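Glycosyl hydrolase, BNR repeat (Ralstonia eutropha, PDB 3B7F) is a putative glycosyl hydrolase with BNR repeats, built as a seven-bladed beta-propeller and probably active as a hydrolase. Local coordinates at residues G359-E364 with L382-A387; C253-M258 with K266-A271. One frame throughout, in Å; residues are numbered along the deposited sequence.

Each blade of the propeller is an antiparallel sheet of four strands. From the N terminus, strands 24-29, 32-38 and 45-51 come first; strand 385-391 from the chain end completes their sheet. Contact 2 then closes the short loop between strands 254-259 and 264-266, the last two strands of their blade, and starts the way to strand 282-285. Contact 1 follows in series. It closes a loop that holds strands 365-368 and 376-379, and it brings the turn after strand 356-359 against the start of strand 385-391. It thus joins the last complete blade to the blade made from both chain ends. The two contacts neither nest nor cross, and their centres lie about 27 Å apart.

Contact 1. Residues G359-E364 with L382-A387; sequences GTTGGE and LPHIYA
G359 sets its CA 3.8 Å from CD1 of I385, whose side chain points into the turn from the start of strand 385-391. Water 1 bridges the carbonyl oxygens of the two residues, donating to both. T360 starts a type I turn that ends at G363. Its O takes the turn bond from G363 N and a weak, long bond from I385 N. Its OG1 accepts E364 N inside the loop. T361 lies side by side with H384, both pointing the same way. H384 CG is anti to the backbone N (chi1 -180°), which sets the ring beside T361. The methyl CG2 of T361 sits over one face of the imidazole, 3.9 Å from the centroid. T361 O meets H384 CA at 3.3 Å in a CA-H...O contact. Water 2 joins this oxygen to H384 ND1, while NE2 bonds to K342. G363 has a positive phi (88°), and its CA comes within 3.2 Å of L382 O in a CA-H...O contact. G363 O receives L382 N at 3.1 Å, in the carbonyl plane and on a lone pair, with 164° at the hydrogen. E364 O lies 3.3 Å from I385 CD1, and OE1 of E364 bonds to W366. Bonds at both nitrogens and the methyl over one face should fix the rotation of the H384 ring, while mostly backbone and water bonds join turn to strand.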
ATOM      1  N   GLY A 359       1.064   8.097  -8.536  1.00 22.96           N
ATOM      2  CA  GLY A 359       0.676   9.460  -8.164  1.00 23.92           C
ATOM      3  C   GLY A 359       1.780  10.080  -7.362  1.00 21.48           C
ATOM      4  O   GLY A 359       2.310   9.460  -6.455  1.00 21.19           O
ATOM      5  N   THR A 360       2.083  11.338  -7.659  1.00 25.88           N
ATOM      6  CA  THR A 360       3.171  12.040  -7.014  1.00 23.04           C
ATOM      7  C   THR A 360       2.651  13.049  -5.977  1.00 25.41           C
ATOM      8  O   THR A 360       1.493  13.438  -6.001  1.00 24.60           O
ATOM      9  CB  THR A 360       4.045  12.767  -8.033  1.00 24.43           C
ATOM     10  OG1 THR A 360       3.331  13.876  -8.546  1.00 21.13           O
ATOM     11  CG2 THR A 360       4.485  11.839  -9.198  1.00 21.28           C
ATOM     12  N   THR A 361       3.537  13.456  -5.058  1.00 25.02           N
ATOM     13  CA  THR A 361       3.203  14.458  -4.053  1.00 22.77           C
ATOM     14  C   THR A 361       2.991  15.830  -4.735  1.00 24.09           C
ATOM     15  O   THR A 361       2.368  16.701  -4.163  1.00 23.65           O
ATOM     16  CB  THR A 361       4.274  14.545  -2.984  1.00 20.70           C
ATOM     17  OG1 THR A 361       5.525  14.930  -3.588  1.00 23.98           O
ATOM     18  CG2 THR A 361       4.381  13.173  -2.215  1.00 18.43           C
ATOM     19  N   GLY A 362       3.531  16.007  -5.947  1.00 23.36           N
ATOM     20  CA  GLY A 362       3.319  17.188  -6.759  1.00 23.32           C
ATOM     21  C   GLY A 362       1.979  17.201  -7.499  1.00 23.44           C
ATOM     22  O   GLY A 362       1.704  18.151  -8.231  1.00 22.25           O
ATOM     23  N   GLY A 363       1.178  16.129  -7.359  1.00 23.39           N
ATOM     24  CA  GLY A 363      -0.156  16.057  -7.916  1.00 21.54           C
ATOM     25  C   GLY A 363      -0.371  15.554  -9.312  1.00 21.63           C
ATOM     26  O   GLY A 363      -1.389  15.871  -9.907  1.00 22.88           O
ATOM     27  N   GLU A 364       0.558  14.756  -9.821  1.00 24.70           N
ATOM     28  CA  GLU A 364       0.469  14.155 -11.149  1.00 23.03           C
ATOM     29  C   GLU A 364       0.110  12.683 -11.024  1.00 23.41           C
ATOM     30  O   GLU A 364       0.544  12.023 -10.095  1.00 20.45           O
ATOM     31  CB  GLU A 364       1.800  14.275 -11.877  1.00 22.52           C
ATOM     32  CG  GLU A 364       2.150  15.696 -12.351  1.00 23.84           C
ATOM     33  CD  GLU A 364       3.515  15.785 -13.016  1.00 23.81           C
ATOM     34  OE1 GLU A 364       4.448  15.087 -12.603  1.00 24.84           O
ATOM     35  OE2 GLU A 364       3.691  16.592 -13.920  1.00 23.99           O
ATOM     36  N   LEU A 382      -3.283  18.188  -9.016  1.00 21.85           N
ATOM     37  CA  LEU A 382      -4.121  17.693  -7.941  1.00 22.58           C
ATOM     38  C   LEU A 382      -3.369  18.002  -6.666  1.00 23.35           C
ATOM     39  O   LEU A 382      -2.161  18.316  -6.721  1.00 21.92           O
ATOM     40  CB  LEU A 382      -4.355  16.195  -8.011  1.00 20.09           C
ATOM     41  CG  LEU A 382      -5.183  15.706  -9.194  1.00 27.06           C
ATOM     42  CD1 LEU A 382      -5.237  14.225  -9.133  1.00 21.51           C
ATOM     43  CD2 LEU A 382      -6.596  16.331  -9.172  1.00 14.70           C
ATOM     44  N   PRO A 383      -4.074  17.966  -5.518  1.00 23.56           N
ATOM     45  CA  PRO A 383      -3.340  18.138  -4.279  1.00 24.04           C
ATOM     46  C   PRO A 383      -2.429  16.951  -4.026  1.00 23.19           C
ATOM     47  O   PRO A 383      -2.565  15.932  -4.679  1.00 24.95           O
ATOM     48  CB  PRO A 383      -4.458  18.211  -3.236  1.00 25.21           C
ATOM     49  CG  PRO A 383      -5.672  18.686  -4.031  1.00 23.23           C
ATOM     50  CD  PRO A 383      -5.529  17.888  -5.258  1.00 22.01           C
ATOM     51  N   HIS A 384      -1.495  17.120  -3.098  1.00 23.28           N
ATOM     52  CA  HIS A 384      -0.540  16.089  -2.651  1.00 24.51           C
ATOM     53  C   HIS A 384      -1.174  14.685  -2.583  1.00 24.77           C
ATOM     54  O   HIS A 384      -2.041  14.445  -1.760  1.00 24.39           O
ATOM     55  CB  HIS A 384      -0.036  16.562  -1.269  1.00 27.20           C
ATOM     56  CG  HIS A 384       0.967  15.672  -0.592  1.00 33.69           C
ATOM     57  ND1 HIS A 384       2.259  16.086  -0.334  1.00 33.66           N
ATOM     58  CD2 HIS A 384       0.859  14.425  -0.069  1.00 40.63           C
ATOM     59  CE1 HIS A 384       2.907  15.120   0.292  1.00 33.00           C
ATOM     60  NE2 HIS A 384       2.084  14.100   0.459  1.00 37.57           N
ATOM     61  N   ILE A 385      -0.706  13.751  -3.422  1.00 26.72           N
ATOM     62  CA  ILE A 385      -1.268  12.395  -3.503  1.00 24.93           C
ATOM     63  C   ILE A 385      -0.651  11.391  -2.497  1.00 26.06           C
ATOM     64  O   ILE A 385       0.573  11.161  -2.466  1.00 26.78           O
ATOM     65  CB  ILE A 385      -1.175  11.829  -4.965  1.00 26.68           C
ATOM     66  CG1 ILE A 385      -1.930  12.734  -5.961  1.00 15.59           C
ATOM     67  CG2 ILE A 385      -1.703  10.403  -5.039  1.00 24.25           C
ATOM     68  CD1 ILE A 385      -1.497  12.567  -7.518  1.00 18.72           C
ATOM     69  N   TYR A 386      -1.532  10.809  -1.685  1.00 24.78           N
ATOM     70  CA  TYR A 386      -1.212   9.755  -0.697  1.00 26.66           C
ATOM     71  C   TYR A 386      -1.361   8.341  -1.295  1.00 24.91           C
ATOM     72  O   TYR A 386      -0.478   7.513  -1.114  1.00 27.19           O
ATOM     73  CB  TYR A 386      -2.092   9.844   0.572  1.00 28.88           C
ATOM     74  CG  TYR A 386      -1.772  10.975   1.516  1.00 30.40           C
ATOM     75  CD1 TYR A 386      -0.533  11.054   2.124  1.00 50.33           C
ATOM     76  CD2 TYR A 386      -2.707  11.927   1.862  1.00 38.79           C
ATOM     77  CE1 TYR A 386      -0.216  12.085   3.011  1.00 53.29           C
ATOM     78  CE2 TYR A 386      -2.394  12.967   2.770  1.00 42.66           C
ATOM     79  CZ  TYR A 386      -1.142  13.041   3.326  1.00 41.13           C
ATOM     80  OH  TYR A 386      -0.769  14.031   4.229  1.00 37.73           O
ATOM     81  N   ALA A 387      -2.431   8.105  -2.055  1.00 23.80           N
ATOM     82  CA  ALA A 387      -2.727   6.787  -2.588  1.00 23.64           C
ATOM     83  C   ALA A 387      -3.406   6.804  -3.944  1.00 25.51           C
ATOM     84  O   ALA A 387      -4.187   7.699  -4.244  1.00 24.31           O
ATOM     85  CB  ALA A 387      -3.628   6.023  -1.599  1.00 22.45           C
TER
HETATM   86  O   HOH W   1       2.734  10.029  -3.804  1.00 13.74           O
HETATM   87  O   HOH W   2       3.554  18.176  -1.754  0.50 26.67           O

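Contact 2. Residues C253-M258 with K266-A271; sequences CGIYRM and KRIGDA. With EDO (1,2-ethanediol), chain J; EDO (1,2-ethanediol), chain O.
R257 and K266 form an antiparallel hydrogen-bonded pair at the tight end of this contact. R257 N reaches K266 O at 3.0 Å, and K266 N reaches R257 O at 2.9 Å. K266 O also accepts I268 N, and the two donors come from opposite faces of its plane. That second bond closes an inverse gamma turn centred on R267. The chain then enters a 3-10 segment, where G269 N bonds to I255 O from above the carbonyl plane (38° out of it). I268 crosses I255 at about a right angle. Its CG1 takes the position between backbone N and carbonyl carbon (chi1 56°) and meets I255 CG2 at 3.8 Å. Its CD1 packs against R257 CB. The pairing joins the third and fourth strands of a propeller blade, 254-259 and 264-266, and the 3-10 segment leads off toward the next blade. On the side of Y256, R267 runs extended across the ring. Its CG lies over one face, 4.2 Å from the centroid, while CB approaches the ring atom CE2. The guanidinium is turned 36° from the ring plane, and NH2 forms a salt bridge with D278, whose other oxygen accepts I255 N. The outer side is looser. R257 reaches away from the contact, and its NH2 bonds to O1 of one ethanediol at the guanidinium edge, 3.2 Å away. A second ethanediol donates through O1 to R267 O. Both probably come from the crystallisation liquor. K266 is exposed, and its NZ makes a long, weak ion pair with E262.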
ATOM      1  N   CYS A 253      15.386  -0.177   3.985  1.00 26.70           N
ATOM      2  CA  CYS A 253      16.680  -0.815   3.753  1.00 26.59           C
ATOM      3  C   CYS A 253      16.654  -1.857   2.641  1.00 26.63           C
ATOM      4  O   CYS A 253      17.287  -2.894   2.748  1.00 26.76           O
ATOM      5  CB  CYS A 253      17.211  -1.419   5.065  1.00 27.36           C
ATOM      6  SG  CYS A 253      17.285  -0.169   6.387  1.00 31.06           S
ATOM      7  N   GLY A 254      15.905  -1.578   1.581  1.00 24.96           N
ATOM      8  CA  GLY A 254      15.970  -2.364   0.377  1.00 24.85           C
ATOM      9  C   GLY A 254      14.712  -3.006  -0.135  1.00 24.54           C
ATOM     10  O   GLY A 254      13.657  -2.914   0.498  1.00 25.33           O
ATOM     11  N   ILE A 255      14.857  -3.610  -1.316  1.00 23.39           N
ATOM     12  CA  ILE A 255      13.799  -4.373  -1.967  1.00 25.41           C
ATOM     13  C   ILE A 255      14.113  -5.819  -1.621  1.00 26.20           C
ATOM     14  O   ILE A 255      15.255  -6.255  -1.805  1.00 28.28           O
ATOM     15  CB  ILE A 255      13.747  -4.214  -3.496  1.00 25.01           C
ATOM     16  CG1 ILE A 255      13.661  -2.729  -3.903  1.00 24.08           C
ATOM     17  CG2 ILE A 255      12.559  -5.035  -4.057  1.00 22.42           C
ATOM     18  CD1 ILE A 255      14.032  -2.465  -5.395  1.00 18.73           C
ATOM     19  N   TYR A 256      13.118  -6.537  -1.109  1.00 23.44           N
ATOM     20  CA  TYR A 256      13.274  -7.914  -0.721  1.00 25.01           C
ATOM     21  C   TYR A 256      12.189  -8.809  -1.280  1.00 24.11           C
ATOM     22  O   TYR A 256      11.075  -8.377  -1.513  1.00 23.23           O
ATOM     23  CB  TYR A 256      13.224  -8.061   0.816  1.00 26.50           C
ATOM     24  CG  TYR A 256      14.329  -7.360   1.552  1.00 26.90           C
ATOM     25  CD1 TYR A 256      14.221  -6.004   1.868  1.00 27.87           C
ATOM     26  CD2 TYR A 256      15.486  -8.030   1.915  1.00 23.79           C
ATOM     27  CE1 TYR A 256      15.249  -5.334   2.533  1.00 25.36           C
ATOM     28  CE2 TYR A 256      16.517  -7.370   2.576  1.00 25.89           C
ATOM     29  CZ  TYR A 256      16.389  -6.010   2.880  1.00 25.76           C
ATOM     30  OH  TYR A 256      17.396  -5.337   3.525  1.00 23.47           O
ATOM     31  N   ARG A 257      12.543 -10.086  -1.413  1.00 25.21           N
ATOM     32  CA  ARG A 257      11.647 -11.147  -1.821  1.00 23.93           C
ATOM     33  C   ARG A 257      11.763 -12.270  -0.782  1.00 25.15           C
ATOM     34  O   ARG A 257      12.863 -12.619  -0.355  1.00 21.68           O
ATOM     35  CB  ARG A 257      12.013 -11.682  -3.196  1.00 24.53           C
ATOM     36  CG  ARG A 257      11.054 -12.742  -3.719  1.00 24.12           C
ATOM     37  CD  ARG A 257      11.576 -13.353  -4.979  1.00 24.69           C
ATOM     38  NE  ARG A 257      10.707 -14.443  -5.442  1.00 24.52           N
ATOM     39  CZ  ARG A 257      10.790 -15.724  -5.091  1.00 29.31           C
ATOM     40  NH1 ARG A 257      11.663 -16.160  -4.187  1.00 27.52           N
ATOM     41  NH2 ARG A 257       9.934 -16.579  -5.612  1.00 32.61           N
HETATM   42  N   MSE A 258      10.623 -12.816  -0.384  1.00 26.43           N
HETATM   43  CA  MSE A 258      10.581 -13.985   0.496  1.00 28.30           C
HETATM   44  C   MSE A 258       9.670 -15.068  -0.074  1.00 27.19           C
HETATM   45  O   MSE A 258       8.532 -14.803  -0.445  1.00 28.85           O
HETATM   46  CB  MSE A 258      10.077 -13.634   1.901  1.00 28.90           C
HETATM   47  CG  MSE A 258       9.880 -14.857   2.811  1.00 30.47           C
HETATM   48 SE   MSE A 258       9.158 -14.533   4.541  0.75 22.45          SE
HETATM   49  CE  MSE A 258      10.630 -13.767   5.434  1.00 27.80           C
ATOM     50  N   LYS A 266      15.251 -12.058   1.144  1.00 28.06           N
ATOM     51  CA  LYS A 266      16.478 -11.953   0.352  1.00 27.56           C
ATOM     52  C   LYS A 266      16.444 -10.662  -0.443  1.00 26.53           C
ATOM     53  O   LYS A 266      15.487 -10.412  -1.150  1.00 22.49           O
ATOM     54  CB  LYS A 266      16.594 -13.134  -0.595  1.00 29.66           C
ATOM     55  CG  LYS A 266      16.804 -14.442   0.147  1.00 28.63           C
ATOM     56  CD  LYS A 266      16.975 -15.583  -0.818  1.00 33.03           C
ATOM     57  CE  LYS A 266      17.231 -16.898  -0.091  1.00 35.30           C
ATOM     58  NZ  LYS A 266      17.161 -17.969  -1.101  1.00 39.93           N
ATOM     59  N   ARG A 267      17.501  -9.859  -0.302  1.00 26.29           N
ATOM     60  CA  ARG A 267      17.623  -8.559  -0.909  1.00 26.39           C
ATOM     61  C   ARG A 267      17.901  -8.565  -2.425  1.00 26.84           C
ATOM     62  O   ARG A 267      19.020  -8.323  -2.900  1.00 26.60           O
ATOM     63  CB  ARG A 267      18.697  -7.727  -0.168  1.00 26.41           C
ATOM     64  CG  ARG A 267      18.573  -6.215  -0.441  1.00 27.48           C
ATOM     65  CD  ARG A 267      19.415  -5.432   0.541  1.00 25.99           C
ATOM     66  NE  ARG A 267      19.266  -4.004   0.335  1.00 28.79           N
ATOM     67  CZ  ARG A 267      19.699  -3.048   1.154  1.00 23.06           C
ATOM     68  NH1 ARG A 267      20.368  -3.314   2.253  1.00 25.75           N
ATOM     69  NH2 ARG A 267      19.489  -1.792   0.830  1.00 32.37           N
ATOM     70  N   ILE A 268      16.830  -8.823  -3.172  1.00 26.18           N
ATOM     71  CA  ILE A 268      16.828  -8.720  -4.630  1.00 22.78           C
ATOM     72  C   ILE A 268      17.176  -7.324  -5.099  1.00 23.68           C
ATOM     73  O   ILE A 268      17.649  -7.169  -6.204  1.00 24.23           O
ATOM     74  CB  ILE A 268      15.483  -9.185  -5.278  1.00 24.72           C
ATOM     75  CG1 ILE A 268      14.249  -8.425  -4.724  1.00 20.25           C
ATOM     76  CG2 ILE A 268      15.340 -10.729  -5.111  1.00 17.99           C
ATOM     77  CD1 ILE A 268      12.920  -8.702  -5.449  1.00 22.58           C
ATOM     78  N   GLY A 269      16.970  -6.318  -4.245  1.00 21.66           N
ATOM     79  CA  GLY A 269      17.448  -4.982  -4.491  1.00 22.25           C
ATOM     80  C   GLY A 269      18.960  -4.797  -4.685  1.00 23.05           C
ATOM     81  O   GLY A 269      19.381  -3.792  -5.220  1.00 21.13           O
ATOM     82  N   ASP A 270      19.771  -5.754  -4.262  1.00 23.36           N
ATOM     83  CA  ASP A 270      21.209  -5.742  -4.545  1.00 23.17           C
ATOM     84  C   ASP A 270      21.547  -5.901  -6.042  1.00 23.10           C
ATOM     85  O   ASP A 270      22.693  -5.690  -6.407  1.00 23.43           O
ATOM     86  CB  ASP A 270      21.933  -6.809  -3.699  1.00 20.67           C
ATOM     87  CG  ASP A 270      21.959  -6.462  -2.215  1.00 26.71           C
ATOM     88  OD1 ASP A 270      21.734  -5.280  -1.893  1.00 23.02           O
ATOM     89  OD2 ASP A 270      22.234  -7.345  -1.359  1.00 28.30           O
ATOM     90  N   ALA A 271      20.571  -6.260  -6.889  1.00 23.58           N
ATOM     91  CA  ALA A 271      20.753  -6.304  -8.335  1.00 23.66           C
ATOM     92  C   ALA A 271      20.553  -4.930  -8.963  1.00 24.21           C
ATOM     93  O   ALA A 271      20.816  -4.772 -10.149  1.00 27.83           O
ATOM     94  CB  ALA A 271      19.813  -7.322  -8.973  1.00 24.31           C
TER
HETATM   95  C1  EDO J 402      11.841 -20.075  -5.246  1.00 53.12           C
HETATM   96  O1  EDO J 402      10.685 -19.516  -4.586  1.00 36.98           O
HETATM   97  C2  EDO J 402      13.106 -19.198  -5.117  1.00 56.99           C
HETATM   98  O2  EDO J 402      13.439 -18.843  -3.752  1.00 55.02           O
HETATM   99  C1  EDO O 407      19.936 -12.219  -2.862  1.00 50.45           C
HETATM  100  O1  EDO O 407      20.564 -10.950  -3.067  1.00 57.59           O
HETATM  101  C2  EDO O 407      18.706 -12.338  -3.751  1.00 49.70           C
HETATM  102  O2  EDO O 407      18.325 -13.711  -4.003  1.00 44.42           O